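Local coordinates for protein PrgB (Enterococcus faecalis, PDB 6EVU) that promotes cell aggregation, biofilm formation and conjugation through DNA binding and compaction, this chain being its adhesin domain, at residues A10-K16 with V231-A235; Y133-P139 with D168-R172; R163-V169 with M286-S292; A211-F217 with G237-S241; F282-M286 with S298-F302. One frame throughout, in Å; residues are numbered along the deposited sequence.

Interaction 1: residues A10-K16 with V231-A235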
# COMPACT_ATOMS: atom_id res chain seq x y z
N ALA A 10 20.78 7.68 7.34
CA ALA A 10 19.67 6.99 7.99
C ALA A 10 19.92 6.80 9.48
O ALA A 10 19.04 7.07 10.30
CB ALA A 10 19.43 5.64 7.30
N GLU A 11 21.14 6.37 9.85
CA GLU A 11 21.47 5.97 11.22
C GLU A 11 21.41 7.14 12.20
O GLU A 11 20.88 7.00 13.31
CB GLU A 11 22.86 5.33 11.22
CG GLU A 11 23.08 4.14 12.16
CD GLU A 11 22.85 4.47 13.62
OE1 GLU A 11 22.63 3.52 14.41
OE2 GLU A 11 22.88 5.67 13.97
N TYR A 12 21.96 8.30 11.81
CA TYR A 12 21.90 9.47 12.68
C TYR A 12 20.47 9.96 12.89
O TYR A 12 20.14 10.46 13.98
CB TYR A 12 22.76 10.61 12.11
CG TYR A 12 22.87 11.77 13.08
CD1 TYR A 12 23.71 11.69 14.19
CD2 TYR A 12 22.10 12.92 12.91
CE1 TYR A 12 23.80 12.73 15.09
CE2 TYR A 12 22.18 13.98 13.82
CZ TYR A 12 23.04 13.87 14.90
OH TYR A 12 23.14 14.89 15.81
N ASN A 13 19.61 9.82 11.87
CA ASN A 13 18.24 10.32 11.85
C ASN A 13 17.23 9.37 12.51
O ASN A 13 16.06 9.75 12.65
CB ASN A 13 17.79 10.59 10.40
CG ASN A 13 18.33 11.92 9.83
OD1 ASN A 13 18.60 12.03 8.63
ND2 ASN A 13 18.49 12.93 10.69
N LYS A 14 17.64 8.17 12.94
CA LYS A 14 16.67 7.15 13.34
C LYS A 14 15.79 7.61 14.50
O LYS A 14 14.56 7.43 14.47
CB LYS A 14 17.40 5.85 13.69
CG LYS A 14 16.47 4.66 13.75
CD LYS A 14 15.29 4.83 12.77
CE LYS A 14 15.69 5.11 11.32
NZ LYS A 14 16.74 4.18 10.81
N HIS A 15 16.40 8.20 15.53
CA HIS A 15 15.70 8.64 16.72
C HIS A 15 15.71 10.17 16.85
O HIS A 15 15.87 10.71 17.95
CB HIS A 15 16.31 8.01 17.97
CG HIS A 15 16.11 6.53 18.04
ND1 HIS A 15 17.17 5.64 18.11
CD2 HIS A 15 14.99 5.78 18.03
CE1 HIS A 15 16.70 4.41 18.15
NE2 HIS A 15 15.38 4.47 18.11
N LYS A 16 15.56 10.87 15.73
CA LYS A 16 15.46 12.32 15.73
C LYS A 16 14.28 12.74 14.87
O LYS A 16 13.76 11.96 14.06
CB LYS A 16 16.76 12.99 15.23
CG LYS A 16 18.01 12.48 15.95
CD LYS A 16 19.07 13.54 16.12
CE LYS A 16 20.36 12.92 16.68
NZ LYS A 16 20.14 11.70 17.54
N VAL A 231 8.49 6.79 9.95
CA VAL A 231 8.78 6.15 8.67
C VAL A 231 9.86 6.95 7.96
O VAL A 231 9.65 8.13 7.64
CB VAL A 231 7.51 6.10 7.80
CG1 VAL A 231 7.84 5.56 6.38
CG2 VAL A 231 6.44 5.26 8.44
N LYS A 232 11.01 6.32 7.74
CA LYS A 232 12.17 7.01 7.16
C LYS A 232 13.04 5.96 6.48
O LYS A 232 12.91 4.77 6.74
CB LYS A 232 13.00 7.81 8.21
CG LYS A 232 13.23 7.14 9.56
CD LYS A 232 13.84 8.10 10.62
CE LYS A 232 12.88 9.24 11.06
NZ LYS A 232 13.18 9.87 12.41
N LYS A 233 13.91 6.43 5.58
CA LYS A 233 14.70 5.52 4.75
C LYS A 233 15.72 4.73 5.56
O LYS A 233 16.49 5.31 6.33
CB LYS A 233 15.40 6.28 3.63
CG LYS A 233 16.00 5.34 2.59
CD LYS A 233 16.57 6.07 1.40
CE LYS A 233 16.77 5.08 0.26
NZ LYS A 233 17.80 5.59 -0.69
N GLN A 234 15.74 3.42 5.37
CA GLN A 234 16.63 2.52 6.09
C GLN A 234 17.81 2.10 5.23
O GLN A 234 17.86 2.37 4.02
CB GLN A 234 15.86 1.29 6.56
CG GLN A 234 14.69 1.68 7.38
CD GLN A 234 15.12 2.51 8.56
OE1 GLN A 234 14.57 3.57 8.81
NE2 GLN A 234 16.13 2.04 9.27
N ALA A 235 18.74 1.39 5.86
CA ALA A 235 19.95 0.99 5.15
C ALA A 235 19.64 0.08 3.98
O ALA A 235 20.41 0.04 3.01
CB ALA A 235 20.93 0.30 6.10

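Interaction 2: residues Y133-P139 with D168-R172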
# COMPACT_ATOMS: atom_id res chain seq x y z
N TYR A 133 -0.86 -4.06 -10.68
CA TYR A 133 -0.17 -4.73 -9.57
C TYR A 133 0.73 -5.82 -10.10
O TYR A 133 0.30 -6.62 -10.91
CB TYR A 133 -1.20 -5.38 -8.66
CG TYR A 133 -2.13 -4.38 -8.02
CD1 TYR A 133 -3.33 -3.98 -8.64
CD2 TYR A 133 -1.82 -3.89 -6.73
CE1 TYR A 133 -4.21 -3.07 -7.97
CE2 TYR A 133 -2.68 -2.99 -6.12
CZ TYR A 133 -3.84 -2.61 -6.74
OH TYR A 133 -4.74 -1.74 -6.19
N GLU A 134 1.98 -5.84 -9.63
CA GLU A 134 2.89 -6.88 -10.04
C GLU A 134 3.61 -7.39 -8.82
O GLU A 134 4.31 -6.63 -8.15
CB GLU A 134 3.88 -6.38 -11.11
CG GLU A 134 4.66 -7.53 -11.65
CD GLU A 134 5.48 -7.20 -12.88
OE1 GLU A 134 5.32 -6.10 -13.51
OE2 GLU A 134 6.31 -8.09 -13.23
N LEU A 135 3.48 -8.70 -8.56
CA LEU A 135 4.28 -9.33 -7.52
C LEU A 135 5.77 -9.08 -7.74
O LEU A 135 6.31 -9.25 -8.85
CB LEU A 135 4.00 -10.85 -7.48
CG LEU A 135 4.68 -11.72 -6.40
CD1 LEU A 135 3.78 -12.94 -6.17
CD2 LEU A 135 6.12 -12.24 -6.83
N GLN A 136 6.44 -8.73 -6.63
CA GLN A 136 7.90 -8.65 -6.57
C GLN A 136 8.56 -9.57 -5.54
O GLN A 136 9.67 -10.07 -5.81
CB GLN A 136 8.31 -7.20 -6.30
CG GLN A 136 7.95 -6.34 -7.53
CD GLN A 136 8.51 -4.96 -7.39
OE1 GLN A 136 8.25 -4.31 -6.40
NE2 GLN A 136 9.29 -4.52 -8.37
N SER A 137 7.91 -9.84 -4.41
CA SER A 137 8.48 -10.75 -3.42
C SER A 137 7.32 -11.43 -2.69
O SER A 137 6.28 -10.82 -2.44
CB SER A 137 9.39 -10.01 -2.40
OG SER A 137 10.07 -10.91 -1.53
N SER A 138 7.53 -12.72 -2.38
CA SER A 138 6.52 -13.47 -1.63
C SER A 138 7.20 -14.49 -0.76
O SER A 138 8.08 -15.21 -1.24
CB SER A 138 5.52 -14.20 -2.54
OG SER A 138 4.85 -15.28 -1.85
N PRO A 139 6.78 -14.64 0.50
CA PRO A 139 7.33 -15.69 1.38
C PRO A 139 6.61 -17.04 1.36
O PRO A 139 6.91 -17.88 2.24
CB PRO A 139 7.17 -15.06 2.78
CG PRO A 139 5.80 -14.39 2.64
CD PRO A 139 5.84 -13.75 1.21
N ASP A 168 10.45 -10.82 2.06
CA ASP A 168 9.43 -9.78 2.08
C ASP A 168 8.17 -10.19 1.30
O ASP A 168 8.22 -10.98 0.36
CB ASP A 168 9.96 -8.48 1.43
CG ASP A 168 11.02 -7.77 2.28
OD1 ASP A 168 11.28 -8.22 3.41
OD2 ASP A 168 11.57 -6.75 1.78
N VAL A 169 7.04 -9.66 1.73
CA VAL A 169 5.93 -9.41 0.83
C VAL A 169 6.25 -8.12 0.09
O VAL A 169 6.56 -7.13 0.74
CB VAL A 169 4.61 -9.31 1.60
CG1 VAL A 169 3.44 -8.95 0.71
CG2 VAL A 169 4.33 -10.65 2.30
N LYS A 170 6.18 -8.11 -1.25
CA LYS A 170 6.38 -6.85 -1.97
C LYS A 170 5.64 -6.85 -3.30
O LYS A 170 5.68 -7.84 -4.03
CB LYS A 170 7.87 -6.53 -2.17
CG LYS A 170 8.06 -5.07 -2.65
CD LYS A 170 9.51 -4.64 -2.66
CE LYS A 170 10.26 -5.15 -3.88
NZ LYS A 170 11.72 -4.65 -3.90
N THR A 171 4.94 -5.75 -3.60
CA THR A 171 4.10 -5.58 -4.77
C THR A 171 4.42 -4.23 -5.39
O THR A 171 4.44 -3.21 -4.68
CB THR A 171 2.60 -5.62 -4.41
OG1 THR A 171 2.32 -6.85 -3.68
CG2 THR A 171 1.75 -5.56 -5.65
N ARG A 172 4.60 -4.21 -6.71
CA ARG A 172 4.72 -2.95 -7.46
C ARG A 172 3.33 -2.49 -7.88
O ARG A 172 2.48 -3.30 -8.32
CB ARG A 172 5.62 -3.12 -8.71
CG ARG A 172 5.79 -1.74 -9.44
CD ARG A 172 7.06 -1.76 -10.27
NE ARG A 172 6.92 -2.78 -11.29
CZ ARG A 172 7.93 -3.32 -11.97
NH1 ARG A 172 9.20 -2.96 -11.74
NH2 ARG A 172 7.65 -4.24 -12.89
O HOH W 1 4.43 -3.65 -13.09
O HOH W 2 10.18 -1.75 -9.44
O HOH W 3 12.75 -10.67 0.21

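Interaction 3: residues R163-V169 with M286-S292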
# COMPACT_ATOMS: atom_id res chain seq x y z
N ARG A 163 3.31 -17.36 5.23
CA ARG A 163 4.75 -17.14 5.38
C ARG A 163 5.45 -18.46 5.71
O ARG A 163 5.24 -19.00 6.79
CB ARG A 163 5.04 -16.10 6.47
CG ARG A 163 6.52 -15.88 6.67
CD ARG A 163 6.86 -14.71 7.62
NE ARG A 163 6.54 -13.40 7.06
CZ ARG A 163 7.29 -12.82 6.12
NH1 ARG A 163 8.37 -13.43 5.68
NH2 ARG A 163 6.98 -11.64 5.66
N VAL A 164 6.30 -18.95 4.80
CA VAL A 164 7.14 -20.11 5.10
C VAL A 164 8.61 -19.75 5.25
O VAL A 164 9.40 -20.60 5.70
CB VAL A 164 7.00 -21.22 4.03
CG1 VAL A 164 5.56 -21.60 3.78
CG2 VAL A 164 7.65 -20.83 2.75
N ASN A 165 9.04 -18.56 4.84
CA ASN A 165 10.45 -18.20 4.95
C ASN A 165 10.52 -16.73 5.34
O ASN A 165 9.50 -16.13 5.68
CB ASN A 165 11.22 -18.49 3.66
CG ASN A 165 10.58 -17.81 2.47
OD1 ASN A 165 10.32 -16.61 2.52
ND2 ASN A 165 10.33 -18.56 1.40
N GLY A 166 11.72 -16.15 5.28
CA GLY A 166 11.91 -14.79 5.72
C GLY A 166 11.79 -13.72 4.65
O GLY A 166 12.13 -12.56 4.93
N LYS A 167 11.36 -14.05 3.43
CA LYS A 167 11.32 -13.05 2.37
C LYS A 167 10.23 -12.00 2.62
O LYS A 167 9.22 -12.25 3.30
CB LYS A 167 11.06 -13.73 1.02
CG LYS A 167 12.19 -14.62 0.54
CD LYS A 167 11.64 -15.37 -0.64
CE LYS A 167 11.96 -14.67 -1.95
NZ LYS A 167 12.05 -13.15 -1.93
N ASP A 168 10.45 -10.82 2.06
CA ASP A 168 9.43 -9.78 2.08
C ASP A 168 8.17 -10.19 1.30
O ASP A 168 8.22 -10.98 0.36
CB ASP A 168 9.96 -8.48 1.43
CG ASP A 168 11.02 -7.77 2.28
OD1 ASP A 168 11.28 -8.22 3.41
OD2 ASP A 168 11.57 -6.75 1.78
N VAL A 169 7.04 -9.66 1.73
CA VAL A 169 5.93 -9.41 0.83
C VAL A 169 6.25 -8.12 0.09
O VAL A 169 6.56 -7.13 0.74
CB VAL A 169 4.61 -9.31 1.60
CG1 VAL A 169 3.44 -8.95 0.71
CG2 VAL A 169 4.33 -10.65 2.30
N MET A 286 5.78 -5.79 3.12
CA MET A 286 6.00 -6.12 4.52
C MET A 286 7.35 -6.80 4.65
O MET A 286 7.66 -7.71 3.87
CB MET A 286 4.90 -7.03 5.07
CG MET A 286 3.49 -6.59 4.64
SD MET A 286 2.25 -7.84 5.17
CE MET A 286 2.19 -7.53 6.96
N THR A 287 8.14 -6.40 5.66
CA THR A 287 9.45 -6.99 5.89
C THR A 287 9.61 -7.46 7.34
O THR A 287 9.22 -6.77 8.29
CB THR A 287 10.58 -6.02 5.53
OG1 THR A 287 11.80 -6.75 5.58
CG2 THR A 287 10.62 -4.80 6.50
N THR A 288 10.10 -8.67 7.51
CA THR A 288 10.47 -9.15 8.84
C THR A 288 11.94 -8.97 9.04
O THR A 288 12.54 -9.65 9.89
CB THR A 288 10.12 -10.62 9.03
OG1 THR A 288 10.76 -11.37 8.00
CG2 THR A 288 8.58 -10.85 8.98
N LYS A 289 12.56 -8.18 8.18
CA LYS A 289 14.01 -8.09 8.05
C LYS A 289 14.65 -9.47 7.96
O LYS A 289 15.81 -9.64 8.32
CB LYS A 289 14.62 -7.28 9.21
CG LYS A 289 14.36 -5.79 9.10
CD LYS A 289 14.81 -5.05 10.36
CE LYS A 289 15.90 -4.04 10.03
NZ LYS A 289 17.01 -4.73 9.32
N GLY A 290 13.90 -10.48 7.55
CA GLY A 290 14.44 -11.80 7.26
C GLY A 290 14.04 -12.94 8.20
O GLY A 290 14.38 -14.08 7.90
N LYS A 291 13.36 -12.68 9.33
CA LYS A 291 12.91 -13.75 10.22
C LYS A 291 11.69 -14.45 9.62
O LYS A 291 10.83 -13.80 9.01
CB LYS A 291 12.58 -13.18 11.61
CG LYS A 291 13.81 -12.87 12.50
CD LYS A 291 13.96 -11.39 12.96
CE LYS A 291 15.42 -11.03 13.36
NZ LYS A 291 15.67 -9.56 13.52
N SER A 292 11.63 -15.79 9.76
CA SER A 292 10.56 -16.58 9.17
C SER A 292 9.43 -16.93 10.14
O SER A 292 8.31 -17.20 9.70
CB SER A 292 11.11 -17.87 8.54
OG SER A 292 11.47 -18.85 9.49
O HOH W 4 5.53 -18.53 9.67
O HOH W 5 11.18 -9.94 5.30

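Interaction 4: residues A211-F217 with G237-S241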
# COMPACT_ATOMS: atom_id res chain seq x y z
N ALA A 211 7.57 -4.89 9.75
CA ALA A 211 7.13 -3.55 9.40
C ALA A 211 6.54 -3.54 7.99
O ALA A 211 7.04 -4.24 7.12
CB ALA A 211 8.26 -2.52 9.44
N GLU A 212 5.48 -2.75 7.82
CA GLU A 212 4.99 -2.36 6.49
C GLU A 212 5.85 -1.22 5.96
O GLU A 212 6.26 -0.33 6.73
CB GLU A 212 3.51 -1.98 6.53
CG GLU A 212 2.69 -3.04 7.22
CD GLU A 212 1.21 -2.97 6.95
OE1 GLU A 212 0.74 -1.97 6.36
OE2 GLU A 212 0.50 -3.90 7.39
N PHE A 213 6.20 -1.29 4.66
CA PHE A 213 7.12 -0.33 4.02
C PHE A 213 6.63 0.05 2.63
O PHE A 213 5.73 -0.59 2.06
CB PHE A 213 8.55 -0.92 3.88
CG PHE A 213 8.63 -2.14 2.95
CD1 PHE A 213 8.85 -1.98 1.59
CD2 PHE A 213 8.53 -3.42 3.48
CE1 PHE A 213 8.94 -3.06 0.75
CE2 PHE A 213 8.65 -4.54 2.65
CZ PHE A 213 8.84 -4.37 1.29
N VAL A 214 7.25 1.11 2.09
CA VAL A 214 7.26 1.40 0.67
C VAL A 214 8.71 1.48 0.20
O VAL A 214 9.62 1.70 0.99
CB VAL A 214 6.51 2.71 0.37
CG1 VAL A 214 5.04 2.50 0.67
CG2 VAL A 214 7.10 3.94 1.22
N SER A 215 8.92 1.26 -1.10
CA SER A 215 10.28 1.22 -1.65
C SER A 215 10.20 1.35 -3.17
O SER A 215 9.10 1.36 -3.75
CB SER A 215 10.99 -0.07 -1.26
OG SER A 215 10.32 -1.15 -1.90
N ASP A 216 11.38 1.36 -3.81
CA ASP A 216 11.51 1.25 -5.26
C ASP A 216 10.59 2.25 -5.97
O ASP A 216 9.84 1.92 -6.90
CB ASP A 216 11.24 -0.17 -5.72
CG ASP A 216 12.11 -1.16 -4.99
OD1 ASP A 216 13.34 -1.06 -5.16
OD2 ASP A 216 11.57 -1.97 -4.20
N PHE A 217 10.73 3.51 -5.57
CA PHE A 217 9.95 4.53 -6.23
C PHE A 217 10.39 4.59 -7.69
O PHE A 217 11.58 4.53 -7.98
CB PHE A 217 10.11 5.86 -5.49
CG PHE A 217 9.24 5.91 -4.26
CD1 PHE A 217 9.63 5.26 -3.09
CD2 PHE A 217 7.95 6.43 -4.34
CE1 PHE A 217 8.77 5.21 -1.98
CE2 PHE A 217 7.07 6.41 -3.22
CZ PHE A 217 7.48 5.82 -2.04
N GLY A 237 17.28 0.46 1.86
CA GLY A 237 16.68 1.20 0.77
C GLY A 237 15.19 1.36 0.87
O GLY A 237 14.58 2.06 0.04
N LYS A 238 14.57 0.76 1.87
CA LYS A 238 13.14 0.83 2.09
C LYS A 238 12.80 1.88 3.14
O LYS A 238 13.63 2.29 3.95
CB LYS A 238 12.61 -0.54 2.52
CG LYS A 238 12.94 -1.70 1.55
CD LYS A 238 12.65 -3.02 2.23
CE LYS A 238 13.43 -4.18 1.56
NZ LYS A 238 13.73 -5.29 2.51
N PHE A 239 11.54 2.27 3.15
CA PHE A 239 11.04 3.31 4.04
C PHE A 239 10.06 2.64 5.00
O PHE A 239 9.00 2.18 4.58
CB PHE A 239 10.38 4.41 3.21
CG PHE A 239 11.31 5.07 2.19
CD1 PHE A 239 11.52 4.53 0.93
CD2 PHE A 239 11.97 6.28 2.50
CE1 PHE A 239 12.33 5.17 -0.03
CE2 PHE A 239 12.79 6.91 1.56
CZ PHE A 239 12.98 6.36 0.31
N TYR A 240 10.42 2.58 6.28
CA TYR A 240 9.54 2.06 7.32
C TYR A 240 10.06 2.47 8.68
O TYR A 240 11.14 3.06 8.82
CB TYR A 240 9.42 0.54 7.25
CG TYR A 240 10.75 -0.17 7.35
CD1 TYR A 240 11.55 -0.35 6.23
CD2 TYR A 240 11.23 -0.63 8.57
CE1 TYR A 240 12.77 -1.02 6.29
CE2 TYR A 240 12.49 -1.30 8.66
CZ TYR A 240 13.25 -1.50 7.50
OH TYR A 240 14.47 -2.15 7.56
N SER A 241 9.27 2.16 9.71
CA SER A 241 9.73 2.40 11.07
C SER A 241 10.55 1.21 11.54
O SER A 241 10.00 0.10 11.63
CB SER A 241 8.58 2.65 12.04
OG SER A 241 9.07 2.66 13.40
O HOH W 6 6.83 1.12 8.98
O HOH W 7 13.77 2.16 -2.87

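Interaction 5: residues F282-M286 with S298-F302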
# COMPACT_ATOMS: atom_id res chain seq x y z
N PHE A 282 5.42 2.78 -7.64
CA PHE A 282 6.23 2.57 -6.44
C PHE A 282 5.92 1.16 -5.95
O PHE A 282 5.01 0.50 -6.49
CB PHE A 282 5.92 3.61 -5.36
CG PHE A 282 4.49 3.56 -4.89
CD1 PHE A 282 3.48 4.17 -5.59
CD2 PHE A 282 4.18 2.83 -3.72
CE1 PHE A 282 2.15 4.06 -5.20
CE2 PHE A 282 2.86 2.72 -3.29
CZ PHE A 282 1.83 3.33 -4.03
N SER A 283 6.67 0.69 -4.94
CA SER A 283 6.32 -0.62 -4.35
C SER A 283 5.93 -0.51 -2.88
O SER A 283 6.36 0.40 -2.15
CB SER A 283 7.48 -1.62 -4.50
OG SER A 283 7.69 -1.83 -5.87
N PHE A 284 5.10 -1.46 -2.42
CA PHE A 284 4.75 -1.49 -1.00
C PHE A 284 4.87 -2.92 -0.51
O PHE A 284 4.76 -3.87 -1.28
CB PHE A 284 3.33 -0.89 -0.73
CG PHE A 284 2.20 -1.63 -1.45
CD1 PHE A 284 1.56 -2.69 -0.86
CD2 PHE A 284 1.82 -1.23 -2.73
CE1 PHE A 284 0.52 -3.36 -1.52
CE2 PHE A 284 0.75 -1.90 -3.41
CZ PHE A 284 0.14 -2.98 -2.78
N GLY A 285 5.01 -3.12 0.79
CA GLY A 285 5.17 -4.48 1.24
C GLY A 285 5.32 -4.61 2.74
O GLY A 285 4.90 -3.74 3.51
N MET A 286 5.78 -5.79 3.12
CA MET A 286 6.00 -6.12 4.52
C MET A 286 7.35 -6.80 4.65
O MET A 286 7.66 -7.71 3.87
CB MET A 286 4.90 -7.03 5.07
CG MET A 286 3.49 -6.59 4.64
SD MET A 286 2.25 -7.84 5.17
CE MET A 286 2.19 -7.53 6.96
N SER A 298 2.44 -11.26 6.98
CA SER A 298 2.41 -11.47 5.55
C SER A 298 1.06 -11.13 4.89
O SER A 298 0.82 -11.57 3.75
CB SER A 298 2.81 -12.94 5.19
OG SER A 298 2.08 -13.89 6.00
N ALA A 299 0.20 -10.34 5.52
CA ALA A 299 -0.94 -9.79 4.79
C ALA A 299 -1.16 -8.35 5.25
O ALA A 299 -1.05 -8.05 6.43
CB ALA A 299 -2.22 -10.59 5.07
N GLN A 300 -1.52 -7.49 4.28
CA GLN A 300 -1.63 -6.07 4.62
C GLN A 300 -2.77 -5.44 3.82
O GLN A 300 -3.22 -5.95 2.80
CB GLN A 300 -0.31 -5.34 4.32
CG GLN A 300 -0.09 -5.16 2.81
CD GLN A 300 1.34 -4.75 2.49
OE1 GLN A 300 2.07 -5.42 1.78
NE2 GLN A 300 1.74 -3.60 3.00
N TRP A 301 -3.19 -4.26 4.32
CA TRP A 301 -4.12 -3.42 3.58
C TRP A 301 -3.33 -2.24 3.06
O TRP A 301 -2.67 -1.56 3.85
CB TRP A 301 -5.23 -2.95 4.54
CG TRP A 301 -6.16 -1.92 3.94
CD1 TRP A 301 -6.45 -1.76 2.63
CD2 TRP A 301 -6.90 -0.90 4.64
NE1 TRP A 301 -7.31 -0.71 2.43
CE2 TRP A 301 -7.61 -0.16 3.66
CE3 TRP A 301 -7.01 -0.52 5.99
CZ2 TRP A 301 -8.44 0.93 4.01
CZ3 TRP A 301 -7.85 0.54 6.33
CH2 TRP A 301 -8.52 1.26 5.34
N PHE A 302 -3.37 -2.00 1.75
CA PHE A 302 -2.73 -0.83 1.15
C PHE A 302 -3.82 0.02 0.52
O PHE A 302 -4.39 -0.35 -0.50
CB PHE A 302 -1.66 -1.16 0.10
CG PHE A 302 -0.96 0.09 -0.34
CD1 PHE A 302 0.02 0.64 0.49
CD2 PHE A 302 -1.41 0.79 -1.43
CE1 PHE A 302 0.65 1.83 0.16
CE2 PHE A 302 -0.80 2.04 -1.77
CZ PHE A 302 0.21 2.54 -0.98
O HOH W 8 2.76 -5.99 -1.05

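Interaction 1: residues A10-K16 with V231-A235
In K232 the first torsion (chi1 42°) sets CG between the backbone N and the carbonyl carbon, and a later bend at chi3 (68°) turns the end of the chain onto the backbone of N13. NZ of K232 donates to O of N13 at 2.9 Å, meeting that carbonyl almost head-on, and a weak bond of 3.5 Å links the same NZ to O of K14. O of K16 also lies 2.7 Å from K232 NZ, so three carbonyl oxygens gather about one ammonium. The type I beta turn from N13 to K16 presents them, and these oxygens probably favour a positive charge there. K14 folds back on itself through bends at its last three torsions; its CE packs 3.6 Å from CD of K232, while the two NZ atoms of K14 and K232 stay 6.9 Å apart. Its chain also crosses that of Q234 at about a right angle. Further up the helix, CB of A10 comes to 3.1 Å from O of K233, whose own side chain turns elsewhere, to a salt bridge with E6. The helix thus lies alongside the edge of strand 232-233, on the side away from its partner strand 239-240, on which K233 touches F239 and Q234 touches Y240, while V231 and K232 lean on F223 and Y225 of strand 221-225.

Interaction 2: residues Y133-P139 with D168-R172
P139 and V169 make the compact end of this contact, CD of the proline packing 3.6 Å from CG2 of the valine. On the same buried face lie L135 and T171, both touching L145, and CG2 of T171 touches the rim of the Y133 ring. S137 is held tightly too: OG, set anti to its backbone N (chi1 -173°), donates to O of D168 at 2.6 Å, and has further partners in K167 and a water that accepts from D168 N. Strands 124-137 and 169-179 run antiparallel here and are interrupted by a classic beta bulge. Q136 and S137 both face K170, and their backbone N atoms reach O of K170 from the same side of its carbonyl plane, at 2.9 and 3.0 Å. Beyond the bulge come the non-hydrogen-bonded pair L135 and T171 and then the hydrogen-bonded pair E134 and R172. The side chains of the latter point to the looser, water-lined face. NH2 of R172 donates to OE1 of E134 at 3.0 Å in a salt bridge; the oxygen lies near the guanidinium plane but is met from above its own carboxylate plane, the two planes standing 82° apart. One water joins E134 OE1 to R172 NE, and another joins NE2 of Q136, which lies over a guanidinium face, to NH1 of R172. OE1 of Q136 accepts from S283, and NZ of K170 forms a salt bridge with D216.

Interaction 3: residues R163-V169 with M286-S292
V169 and M286 form an antiparallel hydrogen-bonded pair just before strand 280-287 gives way to a type I' beta turn, T288 to K291, packed against the loop 163-168. M286 N donates to V169 O at 2.8 Å, and V169 N to M286 O at 3.0 Å. Next to this pair the hydroxyl of T287 does double duty: OG1 donates to OD1 of D168 at 2.7 Å, on the syn side of the carboxylate, and accepts from K289 N in an ST turn. The other carboxylate oxygen of D168 has K238 as salt-bridge partner. A water satisfies both segments, donating to G166 O and D168 OD1 while accepting from T288 N. In the loop, N165 OD1 accepts from K167 N, an Asx turn. R163 gathers the loop's carbonyls, NH1 donating to K167 O at 2.8 Å and to N165 O at 2.9 Å, while NH2 serves S297 O. G166 and G290 pass close together, each CA meeting the other's carbonyl O. T288 spends its hydroxyl on K291 O, at 2.6 Å from OG1 and on a lone pair, and its CG2 sits 3.6 Å above the centre of the R163 guanidinium.

Interaction 4: residues A211-F217 with G237-S241
A single antiparallel bridge joins V214 to F239, with F239 N donating to V214 O at 2.9 Å and V214 N to F239 O at 3.2 Å. To one side of it the extended chain of K238 lies across the ring of F213, CD standing 3.9 Å from the ring centroid and almost on its normal, a CH-pi contact. The ammonium beyond pairs with D168. The bridge couples strand 211-215, of the large antiparallel sheet, to the small sheet made by strands 232-233 and 239-240. Where the strands part, waters bridge them, one between E212 O and S241 N and another between G237 O and D216 N. F217 turns its ring edge toward the face of F239 in an offset edge-to-face pair, planes 87° apart and centroids 5.8 Å apart; F223 stacks with F239 as well. CG2 of V214 reaches CB of F239 at 3.9 Å. At the far end CB of A211 packs 3.6 Å from CD2 of Y240, whose hydroxyl is bonded to D236.

Interaction 5: residues F282-M286 with S298-F302
F284 and F302 stack face to face but offset, centroids 4.2 Å apart and planes within 12°, as part of an aromatic cluster between the two large antiparallel sheets, consistent with the beta-sandwich core of antigen I/II adhesin domains. CB of F302 also lies over the F284 ring, and at the other end CZ of F302 meets CE2 of F282 at 3.5 Å, these rings being oblique to one another. Next in line, Q300 reaches across, stretched out past CG. Its NE2 donates to G285 O at 3.2 Å, from well above the carbonyl plane. M286 runs antiparallel alongside it, CG 3.4 Å from OE1 of Q300 and SD 3.3 Å from A299 N. Further out, Y195 meets the F282 ring, and strand 280-287 is held in its sheet by backbone bonds from F284 to T171 and from G285 to F213. A water donates to both F284 O and OE1 of Q300, at 2.9 and 3.0 Å.

From the N terminus, residues 10-16 open interaction 1, which closes only at 231-235 and ties the first helix to the small two-stranded sheet. Interaction 2, from 133-139 to 168-172, nests within that span and pairs two strands of the nine-stranded sheet. Interaction 3 opens at 163-169, where interaction 2 closes, and ends at 286-292, setting the loop before strand 169-179 against the turn after strand 280-287; it crosses interaction 1 and encloses interaction 4. The latter joins 211-217 to 237-241, crosses interaction 1 and connects the large sheet with the small one. Interaction 5 opens at 282-286, crosses interaction 3, with which it shares M286, and closes at 298-302, bringing the nine-stranded and six-stranded sheets together.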